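Local atomic coordinates of DUF4785 domain-containing protein (Legionella pneumophila subsp. pneumophila, PDB entry 4KH9), a protein that is of unknown function but binds calcium and is built of three domains, the central and C-terminal ones belonging to the E-set clan. Residues Q19-N24 against A292-L297; N24-W29 against S316-W321; F283-D288 against L329-D334; A296-L301 against R350-G355. One frame throughout, in Å; residues are numbered along the deposited sequence. Where two conformers were deposited one is given.

Contact 1: residues Q19-N24 against A292-L297; sequences QLSREN and ASRYAL
Arg-294 reaches from its strand up to the loop 19-24 and holds it by two backbone carbonyls. The polar contact lies at its guanidinium. NH1 and NH2 grip Glu-23 O end-on: NH1 donates at 2.7 Å and NH2 donates to the same oxygen at 2.8 Å. Glu-23 O lies in the guanidinium plane, and the two nitrogens approach it from opposite faces of its carbonyl plane. NH1 also donates to Ser-21 O at 2.9 Å. That bond is bent, 132° at the hydrogen, and NH1 sits above the carbonyl plane. Arg-294 CG is anti to the backbone N (chi1 -175°), and the chain stays extended from CG to NE; this extension takes the guanidinium to the loop.

The loop is shaped by an ST turn. Ser-21 OG accepts from Glu-23 N at 3.0 Å. The same hydroxyl oxygen lies over one face of the Arg-294 guanidinium, toward its rim.

The apolar part is small. Leu-20 CD1 rests 3.8 Å from Arg-294 CB and also touches Ser-293 OG. That hydroxyl has its polar partner elsewhere, in Asp-353.

Arg-294 thus holds carbonyls two residues apart, at both ends of the ST turn. These side-chain-to-backbone bonds tie the irregular chain just before strand 25-29 to strand 293-302 of the C-terminal domain's five-stranded antiparallel sheet.

Contact 2: residues N24-W29 against S316-W321; sequences NLHDKW and SQRAQW
Leu-25 and Asp-27 pair with Ala-319 and Gln-317 in an antiparallel ladder. Both are hydrogen-bonded pairs, while His-26 with Arg-318 and Lys-28 with Ser-316 are non-hydrogen-bonded. Leu-25 N donates to Ala-319 O at 2.8 Å, and Gln-317 N to Asp-27 O at 2.7 Å; the return bonds complete both pairs. Strand 25-29 is an outermost strand of the five-stranded sheet.

Side-chain bonds extend the ladder. Arg-318 NH1 donates to Asn-24 OD1 at 2.7 Å, with the oxygen near the guanidinium plane. The Arg-318 chain bends at chi2 (71°) and chi3 (62°), which turns it back toward strand 25-29; its NE is bonded to Gln-330 O. On the face of Leu-25 and Asp-27, one water lies 2.7 Å from Asp-27 OD2 and 3.3 Å from Gln-317 NE2, which donates to it. Gln-317 OE1 is hydrogen-bonded to Gln-298 NE2.

Two flat groups make the packing. His-26 CB sits over the centre of the Arg-318 guanidinium, 3.7 Å from CZ. The Trp-29 ring brings CH2 to 3.8 Å from Gln-317 CB, with ring and amide planes 85° apart. His-26 NE2 has its partner in Thr-332 N.

Asp-27 belongs to a calcium site of this protein, though none is bound in this chain. The ladder fixes its backbone; its carboxylate meets the partner strand through water, probably a more exchangeable link than a direct bond.

Contact 3: residues F283-D288 against L329-D334; sequences FVVTVD and LQFTFD
Phe-283 and Val-285 form two hydrogen-bonded pairs with Phe-331 and Leu-329, in the antiparallel four-stranded sheet of the C-terminal E-set domain. The shortest of the four bonds runs from Val-285 N to Leu-329 O, 2.7 Å. Phe-283 N donates to Phe-331 O at 2.8 Å in a bond that is almost straight, 176° at the hydrogen. Phe-331 N and Leu-329 N return the other two bonds, to Phe-283 O and Val-285 O. Between these pairs, Val-284 and Gln-330 form a non-hydrogen-bonded pair. Its alpha carbons make CA-H...O contacts, Val-284 CA lying 3.2 Å from Leu-329 O.

On that pair's face, Val-284 CG1 touches Gln-330 CG at 3.8 Å. The other face carries the aromatic cluster of Phe-283, Phe-331 and Phe-333. Phe-331 CG stands between the backbone N and the carbonyl carbon (chi1 64°), and one face of its ring is turned to Phe-283 CB. That carbon makes a CH-pi contact, 3.8 Å from the ring centroid. The two rings themselves are near parallel, 23° apart, but displaced so that little of either faces the other. Phe-283 CE1 meets Phe-333 CD2 with neither ring over the other's face.

This face is turned to the five-stranded sheet. Leu-297, Ser-299 and Leu-349 of that sheet pack on Phe-331, and Leu-346 packs on Phe-283 and Phe-333. Farther along, Val-287 CG2 meets the branched end of Leu-329. At the edge of the Phe-331 ring, in its plane, Val-285 CG2 approaches CE1 to 3.4 Å.

Contact 4: residues A296-L301 against R350-G355; sequences ALQSVL and RLIDYG
Ala-296 and Ile-352 belong to neighbouring strands inside the five-stranded antiparallel sheet of the C-terminal E-set domain. They form one hydrogen-bonded pair, and Gln-298 with Arg-350 forms the next. Ile-352 N donates to Ala-296 O at 2.8 Å. Gln-298 N donates to Arg-350 O, also at 2.8 Å, and this bond is nearly straight at 175°. The return bonds are a little longer.

Leu-297 and Leu-351, the non-hydrogen-bonded pair between them, point to the other face. There they join the core against the four-stranded sheet, Leu-297 on Leu-329 and Leu-351 on Val-287. Leu-351 CD1 comes to 3.6 Å from Ala-296 O of the paired strand.

The long side chains of Gln-298 and Arg-350 find their polar partners elsewhere. Gln-298 bonds to Tyr-348 and Gln-317, and Arg-350 to Asn-364.

Beyond the strand end, Asp-353 OD1 accepts from Gly-355 N at 2.8 Å and closes an Asx turn. Tyr-354, in this turn, has CG anti to its carbonyl carbon (chi1 -75°). Its ring returns to the side chain of Ala-296, with Tyr-354 CE2 3.4 Å from Ala-296 CB.

Overall arrangement
Contacts 1, 2 and 4 all reach one sheet, in the order 25-29, 312-322, 293-302, 345-353; contact 1 does so through strand 293-302. Contact 3 lies on the facing sheet, and its centre is about 10 Å from those of contacts 2 and 4. Leu-297 joins the layers: its CD2 is 3.6 Å from Phe-331 CD1. Near the sheet edge, Lys-28 NZ makes a salt bridge of 2.7 Å with Asp-334 OD1, tying contact 2 to contact 3. Contacts 1 and 4 share Ala-296 and Leu-297. The nearest side-chain atoms of Arg-294 and Tyr-354 are each about 7 Å from the side chain of calcium-site residue Asp-27, which binds no calcium in this chain.

Contact 1: residues Q19-N24 against A292-L297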
# COMPACT_ATOMS: atom_id res chain seq x y z
N GLN A 19 -20.08 -16.56 7.38
CA GLN A 19 -19.77 -17.45 6.27
C GLN A 19 -18.51 -18.30 6.52
O GLN A 19 -18.22 -19.20 5.71
CB GLN A 19 -19.57 -16.63 4.98
CG GLN A 19 -20.85 -15.92 4.51
CD GLN A 19 -20.65 -15.10 3.26
OE1 GLN A 19 -20.98 -13.90 3.23
NE2 GLN A 19 -20.11 -15.70 2.21
N LEU A 20 -17.74 -18.02 7.59
CA LEU A 20 -16.50 -18.75 7.83
C LEU A 20 -16.75 -20.14 8.41
O LEU A 20 -17.73 -20.38 9.11
CB LEU A 20 -15.54 -17.97 8.75
CG LEU A 20 -15.01 -16.63 8.22
CD1 LEU A 20 -14.31 -15.86 9.31
CD2 LEU A 20 -14.08 -16.84 7.02
N SER A 21 -15.82 -21.04 8.13
CA SER A 21 -15.87 -22.41 8.63
C SER A 21 -15.83 -22.45 10.15
O SER A 21 -15.14 -21.63 10.80
CB SER A 21 -14.71 -23.22 8.06
OG SER A 21 -14.64 -24.44 8.77
N ARG A 22 -16.56 -23.42 10.73
CA ARG A 22 -16.66 -23.68 12.16
C ARG A 22 -15.89 -24.96 12.51
O ARG A 22 -15.95 -25.44 13.64
CB ARG A 22 -18.15 -23.80 12.55
CG ARG A 22 -18.66 -22.73 13.49
CD ARG A 22 -19.50 -21.67 12.80
NE ARG A 22 -20.31 -20.94 13.77
CZ ARG A 22 -21.04 -19.86 13.48
NH1 ARG A 22 -21.04 -19.35 12.26
NH2 ARG A 22 -21.75 -19.26 14.43
N GLU A 23 -15.14 -25.50 11.54
CA GLU A 23 -14.37 -26.72 11.72
C GLU A 23 -13.13 -26.47 12.57
O GLU A 23 -12.38 -25.53 12.32
CB GLU A 23 -13.97 -27.31 10.37
CG GLU A 23 -13.67 -28.80 10.45
CD GLU A 23 -13.46 -29.50 9.13
OE1 GLU A 23 -13.02 -28.84 8.16
OE2 GLU A 23 -13.66 -30.74 9.08
N ASN A 24 -12.94 -27.33 13.57
CA ASN A 24 -11.75 -27.28 14.41
C ASN A 24 -10.69 -28.12 13.69
O ASN A 24 -10.86 -29.33 13.60
CB ASN A 24 -12.06 -27.77 15.84
CG ASN A 24 -10.93 -27.58 16.82
OD1 ASN A 24 -9.75 -27.74 16.50
ND2 ASN A 24 -11.27 -27.31 18.07
N ALA A 292 -16.56 -12.63 17.44
CA ALA A 292 -16.83 -13.99 16.97
C ALA A 292 -16.30 -14.13 15.54
O ALA A 292 -16.69 -13.38 14.64
CB ALA A 292 -18.33 -14.29 17.04
N SER A 293 -15.33 -15.04 15.34
CA SER A 293 -14.72 -15.22 14.03
C SER A 293 -13.94 -16.50 13.99
O SER A 293 -13.85 -17.20 15.00
CB SER A 293 -13.80 -14.04 13.70
OG SER A 293 -13.36 -14.04 12.35
N ARG A 294 -13.35 -16.79 12.84
CA ARG A 294 -12.45 -17.93 12.69
C ARG A 294 -11.02 -17.44 12.87
O ARG A 294 -10.59 -16.50 12.20
CB ARG A 294 -12.65 -18.65 11.35
CG ARG A 294 -11.81 -19.90 11.23
CD ARG A 294 -12.09 -20.63 9.94
NE ARG A 294 -11.35 -21.89 9.88
CZ ARG A 294 -11.65 -22.99 10.57
NH1 ARG A 294 -12.67 -23.00 11.41
NH2 ARG A 294 -10.90 -24.07 10.44
N TYR A 295 -10.30 -18.08 13.77
CA TYR A 295 -8.92 -17.70 14.08
C TYR A 295 -7.98 -18.87 13.90
O TYR A 295 -8.36 -20.03 14.14
CB TYR A 295 -8.82 -17.19 15.52
CG TYR A 295 -9.62 -15.94 15.80
CD1 TYR A 295 -9.06 -14.68 15.61
CD2 TYR A 295 -10.92 -16.01 16.28
CE1 TYR A 295 -9.79 -13.51 15.86
CE2 TYR A 295 -11.65 -14.85 16.56
CZ TYR A 295 -11.08 -13.60 16.36
OH TYR A 295 -11.80 -12.45 16.58
N ALA A 296 -6.73 -18.57 13.52
CA ALA A 296 -5.72 -19.61 13.40
C ALA A 296 -4.54 -19.25 14.23
O ALA A 296 -4.00 -18.15 14.12
CB ALA A 296 -5.31 -19.83 11.96
N LEU A 297 -4.13 -20.17 15.08
CA LEU A 297 -2.93 -20.04 15.87
C LEU A 297 -1.83 -20.80 15.18
O LEU A 297 -1.94 -22.01 15.03
CB LEU A 297 -3.17 -20.56 17.28
CG LEU A 297 -1.95 -20.64 18.20
CD1 LEU A 297 -1.32 -19.25 18.42
CD2 LEU A 297 -2.32 -21.29 19.49

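Contact 2: residues N24-W29 against S316-W321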
# COMPACT_ATOMS: atom_id res chain seq x y z
N ASN A 24 -12.94 -27.33 13.57
CA ASN A 24 -11.75 -27.28 14.41
C ASN A 24 -10.69 -28.12 13.69
O ASN A 24 -10.86 -29.33 13.60
CB ASN A 24 -12.06 -27.77 15.84
CG ASN A 24 -10.93 -27.58 16.82
OD1 ASN A 24 -9.75 -27.74 16.50
ND2 ASN A 24 -11.27 -27.31 18.07
N LEU A 25 -9.67 -27.47 13.12
CA LEU A 25 -8.64 -28.16 12.35
C LEU A 25 -7.25 -27.91 12.85
O LEU A 25 -6.88 -26.78 13.17
CB LEU A 25 -8.70 -27.76 10.87
CG LEU A 25 -9.98 -28.11 10.13
CD1 LEU A 25 -10.18 -27.19 8.93
CD2 LEU A 25 -10.04 -29.60 9.78
N HIS A 26 -6.46 -28.96 12.84
CA HIS A 26 -5.05 -28.90 13.19
C HIS A 26 -4.23 -29.40 12.01
O HIS A 26 -4.51 -30.46 11.46
CB HIS A 26 -4.75 -29.70 14.45
CG HIS A 26 -3.36 -29.48 14.94
ND1 HIS A 26 -2.28 -30.17 14.40
CD2 HIS A 26 -2.91 -28.62 15.88
CE1 HIS A 26 -1.23 -29.73 15.05
NE2 HIS A 26 -1.55 -28.80 15.96
N ASP A 27 -3.26 -28.60 11.61
CA ASP A 27 -2.34 -28.90 10.53
C ASP A 27 -0.93 -28.74 11.00
O ASP A 27 -0.67 -28.02 11.96
CB ASP A 27 -2.57 -28.00 9.30
CG ASP A 27 -3.89 -28.23 8.61
OD1 ASP A 27 -4.02 -29.28 7.93
OD2 ASP A 27 -4.76 -27.35 8.69
N LYS A 28 -0.04 -29.43 10.32
CA LYS A 28 1.40 -29.47 10.50
C LYS A 28 2.04 -29.57 9.14
O LYS A 28 1.49 -30.22 8.24
CB LYS A 28 1.83 -30.66 11.39
CG LYS A 28 1.46 -30.57 12.87
CD LYS A 28 1.95 -31.77 13.73
CE LYS A 28 1.02 -32.96 13.65
NZ LYS A 28 1.36 -33.99 14.67
N TRP A 29 3.20 -28.95 8.97
CA TRP A 29 3.94 -29.06 7.73
C TRP A 29 5.41 -28.88 7.99
O TRP A 29 5.80 -28.18 8.92
CB TRP A 29 3.44 -28.09 6.62
CG TRP A 29 3.43 -26.63 6.97
CD1 TRP A 29 4.43 -25.74 6.75
CD2 TRP A 29 2.31 -25.88 7.47
NE1 TRP A 29 4.02 -24.47 7.12
CE2 TRP A 29 2.72 -24.53 7.56
CE3 TRP A 29 1.01 -26.22 7.88
CZ2 TRP A 29 1.86 -23.52 8.01
CZ3 TRP A 29 0.16 -25.22 8.34
CH2 TRP A 29 0.60 -23.89 8.43
N SER A 316 3.10 -25.74 12.95
CA SER A 316 1.82 -26.26 13.43
C SER A 316 0.79 -25.16 13.39
O SER A 316 1.13 -24.01 13.64
CB SER A 316 1.96 -26.81 14.85
OG SER A 316 0.70 -27.13 15.42
N GLN A 317 -0.45 -25.51 13.04
CA GLN A 317 -1.51 -24.53 12.95
C GLN A 317 -2.83 -25.10 13.48
O GLN A 317 -3.31 -26.11 12.98
CB GLN A 317 -1.68 -24.05 11.50
CG GLN A 317 -2.72 -22.97 11.37
CD GLN A 317 -2.76 -22.40 9.98
OE1 GLN A 317 -2.07 -21.42 9.69
NE2 GLN A 317 -3.54 -23.00 9.10
N ARG A 318 -3.43 -24.39 14.44
CA ARG A 318 -4.74 -24.70 15.02
C ARG A 318 -5.73 -23.64 14.57
O ARG A 318 -5.58 -22.48 14.95
CB ARG A 318 -4.66 -24.77 16.56
CG ARG A 318 -6.03 -24.90 17.29
CD ARG A 318 -6.73 -26.26 17.13
NE ARG A 318 -5.92 -27.35 17.69
CZ ARG A 318 -6.27 -28.63 17.70
NH1 ARG A 318 -7.44 -29.01 17.20
NH2 ARG A 318 -5.45 -29.54 18.21
N ALA A 319 -6.72 -24.02 13.77
CA ALA A 319 -7.77 -23.10 13.28
C ALA A 319 -9.13 -23.55 13.80
O ALA A 319 -9.49 -24.72 13.69
CB ALA A 319 -7.75 -23.06 11.75
N GLN A 320 -9.86 -22.63 14.44
CA GLN A 320 -11.19 -22.92 14.97
C GLN A 320 -12.04 -21.66 15.04
O GLN A 320 -11.52 -20.55 14.88
CB GLN A 320 -11.12 -23.60 16.36
CG GLN A 320 -10.30 -22.92 17.43
CD GLN A 320 -10.14 -23.87 18.59
OE1 GLN A 320 -9.14 -24.60 18.70
NE2 GLN A 320 -11.14 -23.93 19.46
N TRP A 321 -13.36 -21.84 15.23
CA TRP A 321 -14.31 -20.75 15.41
C TRP A 321 -14.29 -20.35 16.87
O TRP A 321 -14.41 -21.24 17.72
CB TRP A 321 -15.72 -21.17 14.98
CG TRP A 321 -16.74 -20.10 15.24
CD1 TRP A 321 -17.52 -19.95 16.35
CD2 TRP A 321 -17.05 -19.00 14.37
NE1 TRP A 321 -18.30 -18.81 16.23
CE2 TRP A 321 -18.03 -18.21 15.02
CE3 TRP A 321 -16.65 -18.64 13.07
CZ2 TRP A 321 -18.56 -17.06 14.45
CZ3 TRP A 321 -17.18 -17.50 12.50
CH2 TRP A 321 -18.14 -16.73 13.18
O HOH W 1 -5.09 -25.49 10.57

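Contact 3: residues F283-D288 against L329-D334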
# COMPACT_ATOMS: atom_id res chain seq x y z
N PHE A 283 1.33 -27.93 23.19
CA PHE A 283 1.31 -26.65 23.89
C PHE A 283 -0.10 -26.14 23.96
O PHE A 283 -0.92 -26.49 23.12
CB PHE A 283 2.20 -25.61 23.18
CG PHE A 283 3.64 -26.03 23.04
CD1 PHE A 283 4.05 -26.80 21.95
CD2 PHE A 283 4.58 -25.70 24.01
CE1 PHE A 283 5.36 -27.25 21.85
CE2 PHE A 283 5.90 -26.14 23.89
CZ PHE A 283 6.28 -26.91 22.81
N VAL A 284 -0.39 -25.32 24.98
CA VAL A 284 -1.69 -24.70 25.18
C VAL A 284 -1.49 -23.18 25.33
O VAL A 284 -0.60 -22.75 26.06
CB VAL A 284 -2.54 -25.29 26.34
CG1 VAL A 284 -3.14 -26.64 25.96
CG2 VAL A 284 -1.77 -25.39 27.65
N VAL A 285 -2.29 -22.39 24.64
CA VAL A 285 -2.20 -20.93 24.69
C VAL A 285 -3.55 -20.37 25.06
O VAL A 285 -4.55 -20.75 24.45
CB VAL A 285 -1.70 -20.29 23.36
CG1 VAL A 285 -1.26 -18.83 23.56
CG2 VAL A 285 -0.56 -21.07 22.74
N THR A 286 -3.58 -19.41 26.00
CA THR A 286 -4.82 -18.71 26.36
C THR A 286 -5.03 -17.58 25.33
O THR A 286 -4.06 -16.92 24.91
CB THR A 286 -4.76 -18.21 27.82
OG1 THR A 286 -4.75 -19.34 28.70
CG2 THR A 286 -5.91 -17.30 28.19
N VAL A 287 -6.27 -17.37 24.90
CA VAL A 287 -6.65 -16.37 23.90
C VAL A 287 -7.85 -15.56 24.42
O VAL A 287 -8.82 -16.14 24.89
CB VAL A 287 -6.98 -17.02 22.51
CG1 VAL A 287 -7.17 -15.97 21.42
CG2 VAL A 287 -5.94 -18.05 22.08
N ASP A 288 -7.78 -14.24 24.33
CA ASP A 288 -8.87 -13.33 24.67
C ASP A 288 -9.48 -12.85 23.33
O ASP A 288 -8.76 -12.32 22.50
CB ASP A 288 -8.38 -12.16 25.56
CG ASP A 288 -9.49 -11.26 26.07
OD1 ASP A 288 -10.62 -11.77 26.30
OD2 ASP A 288 -9.23 -10.06 26.30
N LEU A 329 -6.26 -22.65 23.38
CA LEU A 329 -5.98 -23.29 22.09
C LEU A 329 -4.80 -24.22 22.25
O LEU A 329 -3.85 -23.89 22.95
CB LEU A 329 -5.73 -22.27 20.98
CG LEU A 329 -6.94 -21.87 20.14
CD1 LEU A 329 -8.06 -21.23 20.99
CD2 LEU A 329 -6.51 -20.90 19.08
N GLN A 330 -4.88 -25.37 21.62
CA GLN A 330 -3.88 -26.40 21.70
C GLN A 330 -3.21 -26.64 20.35
O GLN A 330 -3.89 -26.67 19.34
CB GLN A 330 -4.58 -27.69 22.18
CG GLN A 330 -3.66 -28.68 22.83
CD GLN A 330 -4.38 -29.98 23.11
OE1 GLN A 330 -4.19 -30.97 22.40
NE2 GLN A 330 -5.27 -29.98 24.09
N PHE A 331 -1.89 -26.81 20.32
CA PHE A 331 -1.16 -27.12 19.09
C PHE A 331 -0.07 -28.11 19.44
O PHE A 331 0.41 -28.11 20.57
CB PHE A 331 -0.63 -25.87 18.36
CG PHE A 331 0.41 -25.04 19.07
CD1 PHE A 331 0.03 -24.03 19.94
CD2 PHE A 331 1.77 -25.25 18.84
CE1 PHE A 331 0.99 -23.24 20.58
CE2 PHE A 331 2.72 -24.48 19.50
CZ PHE A 331 2.33 -23.46 20.35
N THR A 332 0.27 -28.98 18.47
CA THR A 332 1.20 -30.08 18.65
C THR A 332 2.25 -30.15 17.55
O THR A 332 1.97 -29.81 16.41
CB THR A 332 0.39 -31.42 18.62
OG1 THR A 332 -0.76 -31.33 19.46
CG2 THR A 332 1.21 -32.64 19.02
N PHE A 333 3.43 -30.67 17.90
CA PHE A 333 4.52 -30.95 16.97
C PHE A 333 4.85 -32.44 17.02
O PHE A 333 4.58 -33.10 18.03
CB PHE A 333 5.78 -30.11 17.27
CG PHE A 333 5.55 -28.62 17.21
CD1 PHE A 333 5.43 -27.96 16.00
CD2 PHE A 333 5.49 -27.87 18.38
CE1 PHE A 333 5.26 -26.57 15.95
CE2 PHE A 333 5.31 -26.49 18.32
CZ PHE A 333 5.17 -25.85 17.11
N ASP A 334 5.45 -32.96 15.93
CA ASP A 334 5.79 -34.38 15.85
C ASP A 334 7.06 -34.73 16.65
O ASP A 334 6.97 -35.62 17.50
CB ASP A 334 5.96 -34.80 14.39
CG ASP A 334 4.63 -34.92 13.67
OD1 ASP A 334 3.67 -35.42 14.30
OD2 ASP A 334 4.57 -34.59 12.48

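Contact 4: residues A296-L301 against R350-G355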
# COMPACT_ATOMS: atom_id res chain seq x y z
N ALA A 296 -6.73 -18.57 13.52
CA ALA A 296 -5.72 -19.61 13.40
C ALA A 296 -4.54 -19.25 14.23
O ALA A 296 -4.00 -18.15 14.12
CB ALA A 296 -5.31 -19.83 11.96
N LEU A 297 -4.13 -20.17 15.08
CA LEU A 297 -2.93 -20.04 15.87
C LEU A 297 -1.83 -20.80 15.18
O LEU A 297 -1.94 -22.01 15.03
CB LEU A 297 -3.17 -20.56 17.28
CG LEU A 297 -1.95 -20.64 18.20
CD1 LEU A 297 -1.32 -19.25 18.42
CD2 LEU A 297 -2.32 -21.29 19.49
N GLN A 298 -0.77 -20.10 14.75
CA GLN A 298 0.35 -20.70 14.05
C GLN A 298 1.62 -20.58 14.87
O GLN A 298 1.87 -19.51 15.42
CB GLN A 298 0.54 -20.03 12.70
CG GLN A 298 1.22 -20.91 11.68
CD GLN A 298 1.50 -20.16 10.40
OE1 GLN A 298 2.64 -19.79 10.12
NE2 GLN A 298 0.46 -19.95 9.60
N SER A 299 2.42 -21.66 14.92
CA SER A 299 3.69 -21.73 15.65
C SER A 299 4.71 -22.56 14.89
O SER A 299 4.34 -23.41 14.09
CB SER A 299 3.48 -22.34 17.03
OG SER A 299 4.62 -22.13 17.85
N VAL A 300 6.00 -22.30 15.13
CA VAL A 300 7.09 -23.03 14.47
C VAL A 300 8.05 -23.59 15.53
O VAL A 300 8.45 -22.87 16.45
CB VAL A 300 7.83 -22.16 13.41
CG1 VAL A 300 8.49 -20.95 14.04
CG2 VAL A 300 8.85 -22.98 12.62
N LEU A 301 8.39 -24.87 15.41
CA LEU A 301 9.33 -25.53 16.30
C LEU A 301 10.72 -25.45 15.69
O LEU A 301 10.92 -25.86 14.54
CB LEU A 301 8.93 -27.00 16.57
CG LEU A 301 9.79 -27.79 17.56
CD1 LEU A 301 9.51 -27.38 18.99
CD2 LEU A 301 9.53 -29.25 17.43
N ARG A 350 1.83 -16.65 16.27
CA ARG A 350 1.02 -15.77 15.41
C ARG A 350 -0.46 -16.16 15.44
O ARG A 350 -0.79 -17.35 15.36
CB ARG A 350 1.54 -15.82 13.96
CG ARG A 350 2.92 -15.16 13.84
CD ARG A 350 3.53 -15.26 12.46
NE ARG A 350 4.90 -14.74 12.50
CZ ARG A 350 5.82 -14.97 11.57
NH1 ARG A 350 5.53 -15.72 10.52
NH2 ARG A 350 7.04 -14.48 11.71
N LEU A 351 -1.35 -15.16 15.55
CA LEU A 351 -2.77 -15.43 15.56
C LEU A 351 -3.41 -14.67 14.39
O LEU A 351 -3.25 -13.46 14.27
CB LEU A 351 -3.40 -15.06 16.91
CG LEU A 351 -4.89 -15.40 17.09
CD1 LEU A 351 -5.09 -16.90 17.27
CD2 LEU A 351 -5.45 -14.70 18.29
N ILE A 352 -4.07 -15.42 13.49
CA ILE A 352 -4.70 -14.87 12.28
C ILE A 352 -6.20 -14.81 12.48
O ILE A 352 -6.78 -15.77 12.96
CB ILE A 352 -4.34 -15.71 11.00
CG1 ILE A 352 -2.82 -15.74 10.76
CG2 ILE A 352 -5.05 -15.15 9.73
CD1 ILE A 352 -2.33 -16.76 9.75
N ASP A 353 -6.81 -13.73 12.02
CA ASP A 353 -8.27 -13.57 11.99
C ASP A 353 -8.67 -13.74 10.55
O ASP A 353 -8.39 -12.86 9.75
CB ASP A 353 -8.70 -12.21 12.58
CG ASP A 353 -10.19 -11.90 12.55
OD1 ASP A 353 -10.96 -12.69 11.95
OD2 ASP A 353 -10.59 -10.91 13.17
N TYR A 354 -9.37 -14.84 10.20
CA TYR A 354 -9.78 -15.08 8.81
C TYR A 354 -10.89 -14.15 8.37
O TYR A 354 -11.10 -14.01 7.17
CB TYR A 354 -10.19 -16.53 8.60
CG TYR A 354 -9.00 -17.46 8.55
CD1 TYR A 354 -8.19 -17.52 7.43
CD2 TYR A 354 -8.74 -18.33 9.60
CE1 TYR A 354 -7.12 -18.41 7.36
CE2 TYR A 354 -7.68 -19.23 9.54
CZ TYR A 354 -6.86 -19.25 8.42
OH TYR A 354 -5.80 -20.13 8.35
N GLY A 355 -11.57 -13.49 9.33
CA GLY A 355 -12.58 -12.49 9.01
C GLY A 355 -11.93 -11.26 8.43
O GLY A 355 -12.53 -10.57 7.60